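Local coordinates for mandelate racemase/muconate lactonizing enzyme-like protein (Rubrobacter xylanophilus DSM 9941, PDB 3CYJ) that belongs to the enolase superfamily, pairing an enolase-like N-terminal domain with a TIM-barrel-like C-terminal domain that holds a sodium ion in this structure, at residues G138-T141 / S142-L145; L205-A208 / G209-R213; E251-L254 / P255-H258. All coordinates share one frame; numbering follows the deposited sequence.

Contact 1: residues G138-T141 / S142-L145; sequences GGFT and SYPL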
loop_
_atom_site.group_PDB
_atom_site.type_symbol
_atom_site.label_atom_id
_atom_site.label_comp_id
_atom_site.label_asym_id
_atom_site.label_seq_id
_atom_site.Cartn_x
_atom_site.Cartn_y
_atom_site.Cartn_z
ATOM N N GLY A 138 35.193 -14.988 -10.793
ATOM C CA GLY A 138 35.783 -14.673 -12.081
ATOM C C GLY A 138 34.833 -15.121 -13.178
ATOM O O GLY A 138 33.663 -14.663 -13.231
ATOM N N GLY A 139 35.288 -16.016 -14.056
ATOM C CA GLY A 139 34.380 -16.713 -14.989
ATOM C C GLY A 139 33.809 -15.745 -16.002
ATOM O O GLY A 139 32.614 -15.841 -16.374
ATOM N N PHE A 140 34.668 -14.827 -16.451
ATOM C CA PHE A 140 34.278 -13.779 -17.385
ATOM C C PHE A 140 33.721 -14.359 -18.676
ATOM O O PHE A 140 34.075 -15.500 -19.078
ATOM C CB PHE A 140 35.437 -12.811 -17.629
ATOM C CG PHE A 140 36.023 -12.307 -16.368
ATOM C CD1 PHE A 140 35.373 -11.308 -15.640
ATOM C CD2 PHE A 140 37.167 -12.906 -15.829
ATOM C CE1 PHE A 140 35.895 -10.893 -14.397
ATOM C CE2 PHE A 140 37.711 -12.495 -14.606
ATOM C CZ PHE A 140 37.083 -11.480 -13.882
ATOM N N THR A 141 32.840 -13.573 -19.294
ATOM C CA THR A 141 32.160 -13.972 -20.504
ATOM C C THR A 141 33.099 -14.083 -21.707
ATOM O O THR A 141 32.774 -14.759 -22.708
ATOM C CB THR A 141 30.922 -13.072 -20.803
ATOM O OG1 THR A 141 31.270 -11.697 -20.556
ATOM C CG2 THR A 141 29.724 -13.489 -19.915
ATOM N N SER A 142 34.267 -13.455 -21.603
ATOM C CA SER A 142 35.289 -13.603 -22.638
ATOM C C SER A 142 36.062 -14.941 -22.575
ATOM O O SER A 142 36.724 -15.305 -23.545
ATOM C CB SER A 142 36.314 -12.477 -22.516
ATOM O OG SER A 142 36.884 -12.559 -21.232
ATOM N N TYR A 143 36.048 -15.631 -21.433
ATOM C CA TYR A 143 36.796 -16.890 -21.310
ATOM C C TYR A 143 36.280 -17.986 -22.246
ATOM O O TYR A 143 35.069 -18.321 -22.237
ATOM C CB TYR A 143 36.701 -17.445 -19.899
ATOM C CG TYR A 143 37.589 -16.782 -18.887
ATOM C CD1 TYR A 143 38.356 -15.677 -19.214
ATOM C CD2 TYR A 143 37.626 -17.237 -17.580
ATOM C CE1 TYR A 143 39.181 -15.058 -18.250
ATOM C CE2 TYR A 143 38.433 -16.642 -16.637
ATOM C CZ TYR A 143 39.197 -15.553 -16.965
ATOM O OH TYR A 143 39.987 -14.972 -15.970
ATOM N N PRO A 144 37.188 -18.610 -23.014
ATOM C CA PRO A 144 36.701 -19.850 -23.643
ATOM C C PRO A 144 36.407 -20.874 -22.546
ATOM O O PRO A 144 36.872 -20.709 -21.430
ATOM C CB PRO A 144 37.889 -20.298 -24.535
ATOM C CG PRO A 144 38.811 -19.056 -24.636
ATOM C CD PRO A 144 38.604 -18.334 -23.303
ATOM N N LEU A 145 35.650 -21.917 -22.885
ATOM C CA LEU A 145 35.160 -22.949 -21.942
ATOM C C LEU A 145 36.217 -23.618 -21.031
ATOM O O LEU A 145 35.996 -23.784 -19.827
ATOM C CB LEU A 145 34.483 -24.032 -22.757
ATOM C CG LEU A 145 32.984 -24.175 -22.935
ATOM C CD1 LEU A 145 32.194 -22.971 -22.469
ATOM C CD2 LEU A 145 32.709 -24.507 -24.383
#
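Tyr143 folds back beside Phe140 across a type I beta turn that runs from one aromatic residue to the other. The turn is closed by Tyr143 N donating to Phe140 O over 3.1 Å, a bond somewhat bent at the hydrogen. The donor sits well above the carbonyl plane. Followed outward, the tyrosine side chain runs past Phe140, from its carbonyl oxygen to its ring edge. Its CB lies 3.4 Å from Phe140 O, and CG remains near the same oxygen. Farther out, CD2 passes Phe140 N, which lies over one ring face toward the rim. CE1 and CE2 both come near Phe140 CD2, and at the end of the ring Tyr143 CZ is 3.5 Å from that carbon. The hydroxyl OH touches the Phe140 edge near its plane, reaching CD2 and CE2, and also takes part in a weak hydrogen bond with Gln151. In both residues CG stands anti to the carbonyl carbon (chi1 -51° in Phe140, -78° in Tyr143), which lets the side chains run alongside each other in the same direction. The rings nevertheless stand nearly perpendicular, 83° between planes, in an offset edge-to-face pair with the Phe140 edge toward the Tyr143 face and centroids 5.4 Å apart. Gly138 C covers the centre of one Phe140 face. Ser142 OG bonds to Pro23 O and Thr141 OG1 to Ser25 OG, tying the turn to strand 8-26. This is a beta-alpha loop of the TIM-barrel-like domain, leading from strand 132-137 into helix 145-157, with Pro144 at the N-cap.

Contact 2: residues L205-A208 / G209-R213; sequences LYWA and GAFAR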
loop_
_atom_site.group_PDB
_atom_site.type_symbol
_atom_site.label_atom_id
_atom_site.label_comp_id
_atom_site.label_asym_id
_atom_site.label_seq_id
_atom_site.Cartn_x
_atom_site.Cartn_y
_atom_site.Cartn_z
ATOM N N LEU A 205 13.754 -13.491 -15.243
ATOM C CA LEU A 205 12.903 -14.540 -14.669
ATOM C C LEU A 205 13.103 -15.849 -15.424
ATOM O O LEU A 205 13.251 -16.880 -14.802
ATOM C CB LEU A 205 11.423 -14.156 -14.636
ATOM C CG LEU A 205 10.432 -15.150 -13.952
ATOM C CD1 LEU A 205 10.756 -15.438 -12.493
ATOM C CD2 LEU A 205 9.003 -14.571 -14.016
ATOM N N TYR A 206 13.166 -15.816 -16.750
ATOM C CA TYR A 206 13.423 -17.055 -17.519
ATOM C C TYR A 206 14.747 -17.710 -17.083
ATOM O O TYR A 206 14.798 -18.926 -16.812
ATOM C CB TYR A 206 13.402 -16.812 -19.039
ATOM C CG TYR A 206 13.921 -18.008 -19.781
ATOM C CD1 TYR A 206 13.077 -19.073 -20.079
ATOM C CD2 TYR A 206 15.281 -18.106 -20.140
ATOM C CE1 TYR A 206 13.565 -20.203 -20.709
ATOM C CE2 TYR A 206 15.766 -19.210 -20.758
ATOM C CZ TYR A 206 14.905 -20.258 -21.053
ATOM O OH TYR A 206 15.391 -21.391 -21.664
ATOM N N TRP A 207 15.811 -16.901 -16.999
ATOM C CA TRP A 207 17.149 -17.432 -16.742
ATOM C C TRP A 207 17.354 -17.912 -15.326
ATOM O O TRP A 207 18.086 -18.849 -15.133
ATOM C CB TRP A 207 18.273 -16.461 -17.142
ATOM C CG TRP A 207 18.434 -16.427 -18.624
ATOM C CD1 TRP A 207 18.092 -15.393 -19.470
ATOM C CD2 TRP A 207 18.895 -17.502 -19.461
ATOM N NE1 TRP A 207 18.327 -15.760 -20.763
ATOM C CE2 TRP A 207 18.820 -17.053 -20.790
ATOM C CE3 TRP A 207 19.388 -18.786 -19.207
ATOM C CZ2 TRP A 207 19.235 -17.859 -21.893
ATOM C CZ3 TRP A 207 19.804 -19.567 -20.275
ATOM C CH2 TRP A 207 19.712 -19.100 -21.612
ATOM N N ALA A 208 16.746 -17.254 -14.340
ATOM C CA ALA A 208 16.823 -17.754 -12.989
ATOM C C ALA A 208 16.366 -19.247 -12.973
ATOM O O ALA A 208 17.010 -20.076 -12.342
ATOM C CB ALA A 208 15.960 -16.906 -12.014
ATOM N N GLY A 209 15.250 -19.554 -13.649
ATOM C CA GLY A 209 14.700 -20.909 -13.679
ATOM C C GLY A 209 15.535 -21.880 -14.531
ATOM O O GLY A 209 15.861 -22.993 -14.074
ATOM N N ALA A 210 15.899 -21.436 -15.737
ATOM C CA ALA A 210 16.761 -22.172 -16.639
ATOM C C ALA A 210 18.113 -22.558 -16.006
ATOM O O ALA A 210 18.541 -23.701 -16.078
ATOM C CB ALA A 210 16.993 -21.352 -17.941
ATOM N N PHE A 211 18.817 -21.586 -15.445
ATOM C CA PHE A 211 20.071 -21.864 -14.771
ATOM C C PHE A 211 19.896 -22.798 -13.571
ATOM O O PHE A 211 20.728 -23.680 -13.390
ATOM C CB PHE A 211 20.748 -20.586 -14.331
ATOM C CG PHE A 211 21.275 -19.728 -15.470
ATOM C CD1 PHE A 211 21.875 -20.293 -16.567
ATOM C CD2 PHE A 211 21.239 -18.341 -15.373
ATOM C CE1 PHE A 211 22.400 -19.479 -17.590
ATOM C CE2 PHE A 211 21.756 -17.534 -16.368
ATOM C CZ PHE A 211 22.336 -18.107 -17.477
ATOM N N ALA A 212 18.836 -22.628 -12.765
ATOM C CA ALA A 212 18.550 -23.622 -11.724
ATOM C C ALA A 212 18.481 -25.078 -12.266
ATOM O O ALA A 212 19.179 -25.970 -11.754
ATOM C CB ALA A 212 17.296 -23.252 -10.914
ATOM N N ARG A 213 17.734 -25.289 -13.357
ATOM C CA ARG A 213 17.555 -26.613 -13.964
ATOM C C ARG A 213 18.831 -27.124 -14.632
ATOM O O ARG A 213 19.211 -28.280 -14.464
ATOM C CB ARG A 213 16.436 -26.593 -15.005
ATOM C CG ARG A 213 15.036 -26.273 -14.466
ATOM C CD ARG A 213 13.927 -26.392 -15.570
ATOM N NE ARG A 213 14.038 -25.385 -16.653
ATOM C CZ ARG A 213 13.465 -24.172 -16.615
ATOM N NH1 ARG A 213 13.614 -23.295 -17.632
ATOM N NH2 ARG A 213 12.751 -23.834 -15.545
HETATM O O HOH W 1 12.834 -20.677 -16.939
#
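Trp207 O and Phe211 N, 2.9 Å apart, form one of the regular i to i+4 hydrogen bonds that carry the helix through residues 205-213, alongside those from Ala210 N to Tyr206 O and from Ala212 N to Ala208 O. One turn apart, the Trp207 and Phe211 side chains meet on the same side of the helix. Trp207 CE3 lies 3.5 Å from Phe211 CZ, over one phenylalanine face and displaced toward the rim, while CZ3 approaches CE1 and the tryptophan CB approaches CE2. The six-membered indole ring and the Phe211 ring are inclined by 31°, with centroids 4.8 Å apart, so the pair is oblique. With Trp207 chi1 at -75°, its CG lies beside the backbone N, and the two side chains cross obliquely, the six-membered part of the indole reaching over the Phe211 ring. Ala210 CB touches both Tyr206 CE2 and Trp207 CE3, each at 3.7 Å. Within residues 205-208, Tyr206 CE2 lies above the centre of the indole. Water 1 donates to Tyr206 O over 2.6 Å and accepts from Arg213 NH1 over 2.8 Å, giving this carbonyl a second donor besides Ala210 N. The bent arginine chain brings one guanidinium face over Gly209 O and Ala210 N. Within the beta-alpha-beta unit of strand 190-194, helix 201-215 and strand 219-221, Trp207 stacks on Tyr199. Phe211 packs against Val178 of helix 174-185, and Leu205 and Tyr206 meet Gly241 and Gly242 of a second subunit.

Contact 3: residues E251-L254 / P255-H258; sequences EWTL and PQLH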
loop_
_atom_site.group_PDB
_atom_site.type_symbol
_atom_site.label_atom_id
_atom_site.label_comp_id
_atom_site.label_asym_id
_atom_site.label_seq_id
_atom_site.Cartn_x
_atom_site.Cartn_y
_atom_site.Cartn_z
ATOM N N GLU A 251 25.280 1.630 -4.510
ATOM C CA GLU A 251 24.550 2.579 -3.678
ATOM C C GLU A 251 25.531 3.436 -2.953
ATOM O O GLU A 251 26.653 2.993 -2.685
ATOM C CB GLU A 251 23.643 1.834 -2.674
ATOM C CG GLU A 251 22.433 1.189 -3.330
ATOM C CD GLU A 251 22.819 0.016 -4.121
ATOM O OE1 GLU A 251 23.800 -0.620 -3.692
ATOM O OE2 GLU A 251 22.171 -0.264 -5.166
ATOM N N TRP A 252 25.117 4.661 -2.627
ATOM C CA TRP A 252 26.026 5.556 -1.919
ATOM C C TRP A 252 25.271 6.325 -0.775
ATOM O O TRP A 252 25.814 7.206 -0.113
ATOM C CB TRP A 252 26.823 6.447 -2.934
ATOM C CG TRP A 252 27.003 5.845 -4.431
ATOM C CD1 TRP A 252 26.025 5.769 -5.404
ATOM C CD2 TRP A 252 28.202 5.295 -5.054
ATOM N NE1 TRP A 252 26.540 5.207 -6.563
ATOM C CE2 TRP A 252 27.860 4.912 -6.373
ATOM C CE3 TRP A 252 29.510 5.074 -4.619
ATOM C CZ2 TRP A 252 28.784 4.341 -7.259
ATOM C CZ3 TRP A 252 30.427 4.493 -5.509
ATOM C CH2 TRP A 252 30.051 4.122 -6.803
ATOM N N THR A 253 24.020 5.974 -0.523
ATOM C CA THR A 253 23.391 6.468 0.701
ATOM C C THR A 253 22.892 5.242 1.498
ATOM O O THR A 253 22.707 4.157 0.939
ATOM C CB THR A 253 22.205 7.473 0.479
ATOM O OG1 THR A 253 21.051 6.775 0.015
ATOM C CG2 THR A 253 22.521 8.666 -0.473
ATOM N N LEU A 254 22.665 5.423 2.795
ATOM C CA LEU A 254 22.104 4.359 3.595
ATOM C C LEU A 254 20.624 4.214 3.323
ATOM O O LEU A 254 20.102 3.117 3.404
ATOM C CB LEU A 254 22.351 4.622 5.065
ATOM C CG LEU A 254 23.680 4.048 5.520
ATOM C CD1 LEU A 254 24.042 4.669 6.859
ATOM C CD2 LEU A 254 23.548 2.507 5.638
ATOM N N PRO A 255 19.939 5.326 2.983
ATOM C CA PRO A 255 18.546 5.153 2.564
ATOM C C PRO A 255 18.446 4.379 1.242
ATOM O O PRO A 255 17.425 3.676 1.009
ATOM C CB PRO A 255 18.009 6.585 2.414
ATOM C CG PRO A 255 18.975 7.456 3.065
ATOM C CD PRO A 255 20.307 6.744 3.155
ATOM N N GLN A 256 19.476 4.491 0.392
ATOM C CA GLN A 256 19.562 3.644 -0.814
ATOM C C GLN A 256 19.718 2.149 -0.486
ATOM O O GLN A 256 18.974 1.320 -0.998
ATOM C CB GLN A 256 20.686 4.096 -1.745
ATOM C CG GLN A 256 20.275 5.244 -2.594
ATOM C CD GLN A 256 21.457 5.904 -3.245
ATOM O OE1 GLN A 256 22.579 5.366 -3.216
ATOM N NE2 GLN A 256 21.220 7.081 -3.846
ATOM N N LEU A 257 20.664 1.827 0.394
ATOM C CA LEU A 257 20.809 0.462 0.932
ATOM C C LEU A 257 19.526 -0.009 1.606
ATOM O O LEU A 257 19.080 -1.147 1.400
ATOM C CB LEU A 257 21.983 0.373 1.890
ATOM C CG LEU A 257 23.334 0.326 1.186
ATOM C CD1 LEU A 257 24.429 0.065 2.197
ATOM C CD2 LEU A 257 23.409 -0.705 0.028
ATOM N N HIS A 258 18.913 0.901 2.359
ATOM C CA HIS A 258 17.638 0.643 2.972
ATOM C C HIS A 258 16.505 0.345 1.953
ATOM O O HIS A 258 15.644 -0.496 2.199
ATOM C CB HIS A 258 17.256 1.838 3.857
ATOM C CG HIS A 258 15.852 1.781 4.347
ATOM N ND1 HIS A 258 14.804 2.339 3.646
ATOM C CD2 HIS A 258 15.302 1.174 5.431
ATOM C CE1 HIS A 258 13.668 2.101 4.291
ATOM N NE2 HIS A 258 13.941 1.388 5.373
#
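A capping box joins Thr253, the N-cap of helix 254-261, to Gln256. Gln256 N donates to Thr253 OG1 over 2.8 Å, the hydroxyl oxygen being placed between its own backbone N and carbonyl carbon (chi1 74°). In return the glutamine chain, extended beyond CG, crosses the threonine side chain at about a right angle and carries OE1 back to the incoming backbone. There OE1 accepts from Trp252 N over 2.7 Å in a nearly straight bond along the C=O axis, and from Thr253 N over 3.1 Å, the latter donor lying above the amide plane and its bond bent to 142°. Glu251 CB packs on Leu257 CD2 at 3.7 Å, and its CG lies beside Gln256 CB; carboxylate and amide planes are 86° apart. Pro255 CD sits close against Thr253 CB. The first helical bonds run from Leu257 N to Thr253 O and from His258 N to Leu254 O. Gln256 also meets Gln256 of a fourth subunit, and the His258 ring meets His290 of a third subunit edge-to-face. Two donors thus grip one amide oxygen, fixing the flip of the glutamine amide and satisfying the backbone N-H groups just ahead of the helix.

All three contacts are local, but each belongs to a different part of the TIM-barrel-like domain. Contact 1 is the buried one, in a beta-alpha loop about 9 Å from the sodium ion, measured from the Phe140 side chain; aromatic packing and one turn bond shape it. Contacts 2 and 3 are only partly buried and both touch other subunits. Contact 2 lies within a continuous helix and relies on repeating backbone bonds with aromatic rings, whereas contact 3 starts a helix and uses polar side chains as caps. The three share no helix or strand; contacts 1 and 2 are closest, with nearest atoms about 9 Å apart.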